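Probable ribose-5-phosphate isomerase B (Mycoplasma genitalium, PDB 6MU0) probably catalyses the reversible interconversion of ribulose 5-phosphate and ribose 5-phosphate in the non-oxidative pentose phosphate pathway. Local coordinates at residues Thr79-Cys84 / Ala95-Ser100. Numbering follows the deposited sequence. Where two conformers were deposited one is given.
With 5RP (ribulose-5-phosphate), chain B.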
ATOM      1  N   THR A  79     -13.155   0.163   2.882  1.00  7.75           N
ATOM      2  CA  THR A  79     -13.122   1.262   1.921  1.00  7.98           C
ATOM      3  C   THR A  79     -11.712   1.672   1.522  1.00  7.37           C
ATOM      4  O   THR A  79     -11.554   2.398   0.534  1.00  7.84           O
ATOM      5  CB  THR A  79     -13.807   2.503   2.502  1.00  8.14           C
ATOM      6  OG1 THR A  79     -13.110   2.861   3.699  1.00  8.08           O
ATOM      7  CG2 THR A  79     -15.288   2.258   2.778  1.00  8.83           C
ATOM      8  N   GLY A  80     -10.695   1.242   2.272  1.00  7.60           N
ATOM      9  CA  GLY A  80      -9.339   1.729   2.145  1.00  7.97           C
ATOM     10  C   GLY A  80      -9.007   2.920   3.025  1.00  7.28           C
ATOM     11  O   GLY A  80      -7.828   3.243   3.184  1.00  8.08           O
ATOM     12  N   VAL A  81     -10.010   3.583   3.603  1.00  6.83           N
ATOM     13  CA  VAL A  81      -9.773   4.850   4.293  1.00  7.18           C
ATOM     14  C   VAL A  81      -8.970   4.654   5.572  1.00  7.19           C
ATOM     15  O   VAL A  81      -8.026   5.403   5.844  1.00  8.14           O
ATOM     16  CB  VAL A  81     -11.107   5.556   4.583  1.00  7.90           C
ATOM     17  CG1 VAL A  81     -10.899   6.713   5.554  1.00  8.57           C
ATOM     18  CG2 VAL A  81     -11.743   6.038   3.301  1.00  9.04           C
ATOM     19  N   GLY A  82      -9.378   3.698   6.406  1.00  7.15           N
ATOM     20  CA  GLY A  82      -8.772   3.573   7.722  1.00  8.19           C
ATOM     21  C   GLY A  82      -7.297   3.228   7.666  1.00  7.25           C
ATOM     22  O   GLY A  82      -6.472   3.845   8.350  1.00  7.83           O
ATOM     23  N   VAL A  83      -6.944   2.235   6.844  1.00  7.50           N
ATOM     24  CA  VAL A  83      -5.537   1.872   6.707  1.00  7.64           C
ATOM     25  C   VAL A  83      -4.733   3.012   6.108  1.00  7.60           C
ATOM     26  O   VAL A  83      -3.548   3.167   6.417  1.00  8.03           O
ATOM     27  CB  VAL A  83      -5.356   0.569   5.899  1.00  8.11           C
ATOM     28  CG1 VAL A  83      -5.952  -0.623   6.631  1.00  8.43           C
ATOM     29  CG2 VAL A  83      -5.916   0.702   4.476  1.00  8.41           C
ATOM     30  N   CYS A  84      -5.353   3.830   5.249  1.00  7.49           N
ATOM     31  CA  CYS A  84      -4.660   4.978   4.670  1.00  7.73           C
ATOM     32  C   CYS A  84      -4.371   6.038   5.730  1.00  7.53           C
ATOM     33  O   CYS A  84      -3.255   6.571   5.792  1.00  8.28           O
ATOM     34  CB  CYS A  84      -5.490   5.540   3.514  1.00  8.23           C
ATOM     35  SG  CYS A  84      -4.785   6.933   2.662  1.00 11.75           S
ATOM     36  N   ALA A  95       0.985   7.013   1.767  1.00  7.30           N
ATOM     37  CA  ALA A  95      -0.028   5.998   1.507  1.00  7.80           C
ATOM     38  C   ALA A  95      -1.149   6.573   0.649  1.00  7.34           C
ATOM     39  O   ALA A  95      -1.741   7.605   0.996  1.00  7.96           O
ATOM     40  CB  ALA A  95      -0.591   5.442   2.814  1.00  8.27           C
ATOM     41  N   ALA A  96      -1.432   5.900  -0.467  1.00  7.71           N
ATOM     42  CA  ALA A  96      -2.400   6.350  -1.455  1.00  8.01           C
ATOM     43  C   ALA A  96      -3.575   5.388  -1.514  1.00  7.18           C
ATOM     44  O   ALA A  96      -3.387   4.184  -1.714  1.00  8.20           O
ATOM     45  CB  ALA A  96      -1.755   6.384  -2.838  1.00  8.76           C
ATOM     46  N   LEU A  97      -4.781   5.930  -1.391  1.00  7.34           N
ATOM     47  CA  LEU A  97      -6.003   5.151  -1.534  0.53  7.53           C
ATOM     48  C   LEU A  97      -6.425   5.179  -2.998  1.00  7.07           C
ATOM     49  O   LEU A  97      -6.684   6.249  -3.560  1.00  7.61           O
ATOM     50  CB  LEU A  97      -7.102   5.704  -0.628  0.53  8.73           C
ATOM     51  CG  LEU A  97      -8.490   5.068  -0.766  0.53  9.80           C
ATOM     52  CD1 LEU A  97      -8.433   3.547  -0.733  0.53 10.51           C
ATOM     53  CD2 LEU A  97      -9.431   5.585   0.317  0.53 11.22           C
ATOM     54  N   VAL A  98      -6.479   4.002  -3.618  1.00  7.14           N
ATOM     55  CA  VAL A  98      -6.830   3.873  -5.027  1.00  7.41           C
ATOM     56  C   VAL A  98      -7.983   2.887  -5.134  1.00  7.63           C
ATOM     57  O   VAL A  98      -7.858   1.734  -4.701  1.00  7.57           O
ATOM     58  CB  VAL A  98      -5.641   3.394  -5.877  1.00  8.21           C
ATOM     59  CG1 VAL A  98      -6.059   3.242  -7.326  1.00  8.81           C
ATOM     60  CG2 VAL A  98      -4.452   4.337  -5.753  1.00  8.43           C
ATOM     61  N   VAL A  99      -9.088   3.329  -5.743  1.00  8.87           N
ATOM     62  CA  VAL A  99     -10.268   2.501  -5.953  1.00  8.97           C
ATOM     63  C   VAL A  99     -10.618   2.341  -7.428  1.00 10.18           C
ATOM     64  O   VAL A  99     -11.634   1.733  -7.752  1.00 12.83           O
ATOM     65  CB  VAL A  99     -11.482   2.968  -5.124  1.00  9.78           C
ATOM     66  CG1 VAL A  99     -11.193   2.806  -3.644  1.00 10.98           C
ATOM     67  CG2 VAL A  99     -11.879   4.408  -5.463  1.00 11.54           C
ATOM     68  N   SER A 100      -9.789   2.859  -8.328  1.00 10.24           N
ATOM     69  CA  SER A 100     -10.017   2.738  -9.759  1.00 11.96           C
ATOM     70  C   SER A 100      -8.676   2.579 -10.450  1.00 12.59           C
ATOM     71  O   SER A 100      -7.714   3.273 -10.119  1.00 12.58           O
ATOM     72  CB  SER A 100     -10.702   3.996 -10.319  1.00 15.91           C
ATOM     73  OG  SER A 100     -10.711   3.993 -11.738  1.00 17.70           O
TER
HETATM   74  C2  5RP B 201     -12.114   1.163   7.672  1.00 11.20           C
HETATM   75  C3  5RP B 201     -12.921   0.012   7.109  1.00 10.64           C
HETATM   76  C5  5RP B 201     -13.033  -1.258   7.966  1.00  9.19           C
HETATM   77  O13 5RP B 201     -12.715  -2.406   7.203  1.00  8.66           O
HETATM   78  C6  5RP B 201     -14.494  -1.280   8.420  1.00  9.17           C
HETATM   79  O14 5RP B 201     -14.748  -0.095   9.172  1.00  9.32           O
HETATM   80  C7  5RP B 201     -14.825  -2.506   9.243  1.00  9.32           C
HETATM   81  O8  5RP B 201     -16.254  -2.551   9.406  1.00  9.00           O
HETATM   82  P9  5RP B 201     -16.908  -3.722  10.287  1.00  9.02           P
HETATM   83  O12 5RP B 201     -18.386  -3.461  10.234  1.00  9.82           O
HETATM   84  O11 5RP B 201     -16.508  -5.042   9.638  1.00  9.19           O
HETATM   85  O10 5RP B 201     -16.330  -3.625  11.686  1.00  9.67           O
HETATM   86  O4  5RP B 201     -13.510   0.079   6.050  1.00 10.49           O
HETATM   87  O1  5RP B 201     -12.110   2.263   6.770  1.00 12.51           O
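Leu97 packs its two methyls against successive peptide groups around Gly80. CD2 lies over the face of the Gly80-Val81 peptide, 3.8 Å from Gly80 C. Ribulose-5-phosphate lies on the opposite side of that plane. CD1 sits at the edge of the Thr79-Gly80 peptide, close to its plane, 3.5 Å from Gly80 CA and near Thr79 O. Gly80 takes a positive phi of 91°, and its lack of a side chain lets CD1 reach its CA. Leu97 was modelled in two conformers, so its methyl contacts are less certain. Cys84 SG sits above the plane of the Ala95-Ala96 peptide but past its oxygen end, 3.5 Å from Ala95 O. SG is anti to the backbone N (chi1 -179°), which turns it to the strand. The two segments belong to a beta-alpha-beta unit: helix 81-88 follows strand 72-75 and leads to strand 95-97, an outermost strand of the parallel sheet within this chain, with strand 115-117 between the two. No hydrogen bond joins the segments. Val81 CG2 adds an apolar contact with Leu97 CD2 at 3.8 Å. The helix start also shapes the substrate pocket. Thr79 OG1 accepts from Val81 N at 3.2 Å, an ST turn, and donates a weak hydrogen bond to ligand O1. Gly82 N donates to the same O1 at 3.1 Å. Thr79 N donates to ligand O4 at 3.2 Å, and is hydrogen-bonded to the sulfinic group of oxidised Cys77.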